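Local coordinates for protein ATP-dependent RNA helicase HrpB (Escherichia coli, PDB 6EUD) that hydrolyses ATP to ADP and phosphate as a DEAH/RHA-type RNA helicase that binds single-stranded RNA, at residues A[627-633]-A[681-687]. Residues are numbered along the deposited sequence; the frame is centred on the assembly and turned at random.
Sequences LNWTAEA and LKSLDIY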
loop_
_atom_site.group_PDB
_atom_site.type_symbol
_atom_site.label_atom_id
_atom_site.label_comp_id
_atom_site.label_asym_id
_atom_site.label_seq_id
_atom_site.Cartn_x
_atom_site.Cartn_y
_atom_site.Cartn_z
ATOM N N LEU A 627 27.340 -11.544 23.971
ATOM C CA LEU A 627 28.497 -12.066 23.260
ATOM C C LEU A 627 29.750 -11.335 23.720
ATOM O O LEU A 627 29.662 -10.301 24.404
ATOM C CB LEU A 627 28.310 -11.912 21.755
ATOM C CG LEU A 627 27.053 -12.648 21.296
ATOM C CD1 LEU A 627 26.805 -12.393 19.837
ATOM C CD2 LEU A 627 27.198 -14.140 21.605
ATOM N N ASN A 628 30.914 -11.878 23.364
ATOM C CA ASN A 628 32.181 -11.245 23.738
ATOM C C ASN A 628 32.685 -10.267 22.686
ATOM O O ASN A 628 33.358 -10.654 21.722
ATOM C CB ASN A 628 33.259 -12.291 23.999
ATOM C CG ASN A 628 34.530 -11.675 24.517
ATOM O OD1 ASN A 628 34.501 -10.607 25.127
ATOM N ND2 ASN A 628 35.660 -12.341 24.285
ATOM N N TRP A 629 32.369 -8.995 22.884
ATOM C CA TRP A 629 32.769 -7.960 21.946
ATOM C C TRP A 629 34.112 -7.352 22.321
ATOM O O TRP A 629 34.166 -6.359 23.045
ATOM C CB TRP A 629 31.684 -6.888 21.877
ATOM C CG TRP A 629 30.494 -7.396 21.154
ATOM C CD1 TRP A 629 29.409 -8.022 21.693
ATOM C CD2 TRP A 629 30.293 -7.380 19.735
ATOM N NE1 TRP A 629 28.534 -8.379 20.692
ATOM C CE2 TRP A 629 29.057 -7.999 19.482
ATOM C CE3 TRP A 629 31.041 -6.895 18.656
ATOM C CZ2 TRP A 629 28.538 -8.141 18.184
ATOM C CZ3 TRP A 629 30.533 -7.038 17.360
ATOM C CH2 TRP A 629 29.292 -7.658 17.138
ATOM N N THR A 630 35.196 -7.959 21.840
ATOM C CA THR A 630 36.541 -7.410 22.044
ATOM C C THR A 630 36.682 -6.100 21.274
ATOM O O THR A 630 35.915 -5.855 20.329
ATOM C CB THR A 630 37.643 -8.376 21.571
ATOM O OG1 THR A 630 37.439 -8.674 20.185
ATOM C CG2 THR A 630 37.616 -9.655 22.360
ATOM N N ALA A 631 37.656 -5.276 21.673
ATOM C CA ALA A 631 38.017 -4.073 20.928
ATOM C C ALA A 631 38.215 -4.395 19.450
ATOM O O ALA A 631 37.765 -3.636 18.569
ATOM C CB ALA A 631 39.265 -3.437 21.500
ATOM N N GLU A 632 38.840 -5.540 19.180
ATOM C CA GLU A 632 39.098 -5.967 17.803
ATOM C C GLU A 632 37.820 -6.319 17.011
ATOM O O GLU A 632 37.665 -5.908 15.851
ATOM C CB GLU A 632 40.047 -7.163 17.793
ATOM C CG GLU A 632 40.424 -7.603 16.400
ATOM C CD GLU A 632 41.229 -8.878 16.400
ATOM O OE1 GLU A 632 40.782 -9.868 17.016
ATOM O OE2 GLU A 632 42.329 -8.875 15.811
ATOM N N ALA A 633 36.921 -7.084 17.630
ATOM C CA ALA A 633 35.636 -7.412 17.004
ATOM C C ALA A 633 34.837 -6.161 16.714
ATOM O O ALA A 633 34.302 -6.017 15.626
ATOM C CB ALA A 633 34.810 -8.359 17.882
ATOM N N LEU A 681 28.802 -18.991 25.442
ATOM C CA LEU A 681 28.430 -17.875 24.564
ATOM C C LEU A 681 29.519 -16.793 24.516
ATOM O O LEU A 681 29.735 -16.193 23.472
ATOM C CB LEU A 681 27.104 -17.243 25.000
ATOM C CG LEU A 681 25.819 -17.926 24.530
ATOM C CD1 LEU A 681 24.583 -17.124 24.940
ATOM C CD2 LEU A 681 25.851 -18.140 23.024
ATOM N N LYS A 682 30.196 -16.551 25.644
ATOM C CA LYS A 682 31.261 -15.550 25.705
ATOM C C LYS A 682 32.552 -16.055 25.053
ATOM O O LYS A 682 33.469 -15.296 24.844
ATOM C CB LYS A 682 31.551 -15.142 27.156
ATOM C CG LYS A 682 30.560 -14.170 27.782
ATOM C CD LYS A 682 30.713 -12.766 27.204
ATOM C CE LYS A 682 29.897 -11.735 27.983
ATOM N NZ LYS A 682 29.979 -10.368 27.391
ATOM N N SER A 683 32.610 -17.340 24.728
ATOM C CA SER A 683 33.800 -17.947 24.128
ATOM C C SER A 683 33.821 -17.868 22.589
ATOM O O SER A 683 34.857 -18.083 21.954
ATOM C CB SER A 683 33.897 -19.413 24.560
ATOM O OG SER A 683 33.757 -19.524 25.965
ATOM N N LEU A 684 32.664 -17.599 21.995
ATOM C CA LEU A 684 32.566 -17.480 20.545
ATOM C C LEU A 684 33.448 -16.358 20.034
ATOM O O LEU A 684 33.430 -15.262 20.584
ATOM C CB LEU A 684 31.123 -17.237 20.125
ATOM C CG LEU A 684 30.172 -18.371 20.481
ATOM C CD1 LEU A 684 28.735 -17.908 20.339
ATOM C CD2 LEU A 684 30.451 -19.589 19.608
ATOM N N ASP A 685 34.212 -16.646 18.984
ATOM C CA ASP A 685 35.122 -15.684 18.375
ATOM C C ASP A 685 34.351 -14.771 17.455
ATOM O O ASP A 685 34.168 -15.061 16.260
ATOM C CB ASP A 685 36.246 -16.391 17.614
ATOM C CG ASP A 685 37.402 -15.465 17.281
ATOM O OD1 ASP A 685 37.182 -14.251 17.087
ATOM O OD2 ASP A 685 38.542 -15.948 17.204
ATOM N N ILE A 686 33.902 -13.658 18.025
ATOM C CA ILE A 686 33.000 -12.744 17.339
ATOM C C ILE A 686 33.651 -12.105 16.132
ATOM O O ILE A 686 32.990 -11.895 15.114
ATOM C CB ILE A 686 32.490 -11.651 18.317
ATOM C CG1 ILE A 686 31.614 -12.296 19.413
ATOM C CG2 ILE A 686 31.741 -10.540 17.586
ATOM C CD1 ILE A 686 30.446 -13.089 18.877
ATOM N N TYR A 687 34.946 -11.808 16.253
ATOM C CA TYR A 687 35.740 -11.225 15.170
ATOM C C TYR A 687 35.800 -12.156 13.980
ATOM O O TYR A 687 35.622 -11.734 12.849
ATOM C CB TYR A 687 37.165 -10.926 15.637
ATOM C CG TYR A 687 38.128 -10.567 14.517
ATOM C CD1 TYR A 687 38.901 -11.550 13.872
ATOM C CD2 TYR A 687 38.284 -9.246 14.114
ATOM C CE1 TYR A 687 39.790 -11.214 12.832
ATOM C CE2 TYR A 687 39.173 -8.902 13.108
ATOM C CZ TYR A 687 39.924 -9.888 12.466
ATOM O OH TYR A 687 40.790 -9.527 11.459
HETATM O O HOH W 1 35.001 -12.529 20.626
HETATM O O HOH W 2 32.685 -9.213 27.179
HETATM O O HOH W 3 35.562 -14.534 22.441
HETATM O O HOH W 4 31.221 -14.290 21.819
#
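The turn leading into helix 631-646 lies alongside the segment that enters helix 686-692, within the helicase C-terminal family region and away from the ATP site and DEFH box. Leu627 begins the contact: its CB lies 3.8 Å from Ile686 CD1 and its CD2 4.3 Å from Leu684 CD1, while its carbonyl O accepts a hydrogen bond from Lys682 NZ at 3.0 Å. Leu668 adjoins both leucines. Asn628 CB touches Lys682 O at 3.1 Å, but the residue's polar links run through water. Water 4 joins its N to Leu681 O and Leu684 O; water 1 accepts from Ile686 N, with Asn628 O a possible acceptor; water 2 links Asn628 OD1 to Lys682 NZ; water 3 accepts from Asn628 ND2 within reach of Lys682 O and Leu684 O. The six-membered ring of Trp629 receives Ile686 CG2 over one face, a CH-pi contact 3.7 Å from the centroid; Trp629 NE1 donates a hydrogen bond to Leu624 O. Thr630 OG1 N-caps its helix through Ala633 N, 3.1 Å away, as Asp685 caps the other through Gln688 N. Glu632 CG reaches Tyr687 CD2 at 3.5 Å and Ala633 CB meets Ile686 CG2 at 3.8 Å. Apolar packing around Ile686, solvent bridges and one lysine-to-carbonyl hydrogen bond thus join two helix N-termini without direct backbone-to-backbone bonds.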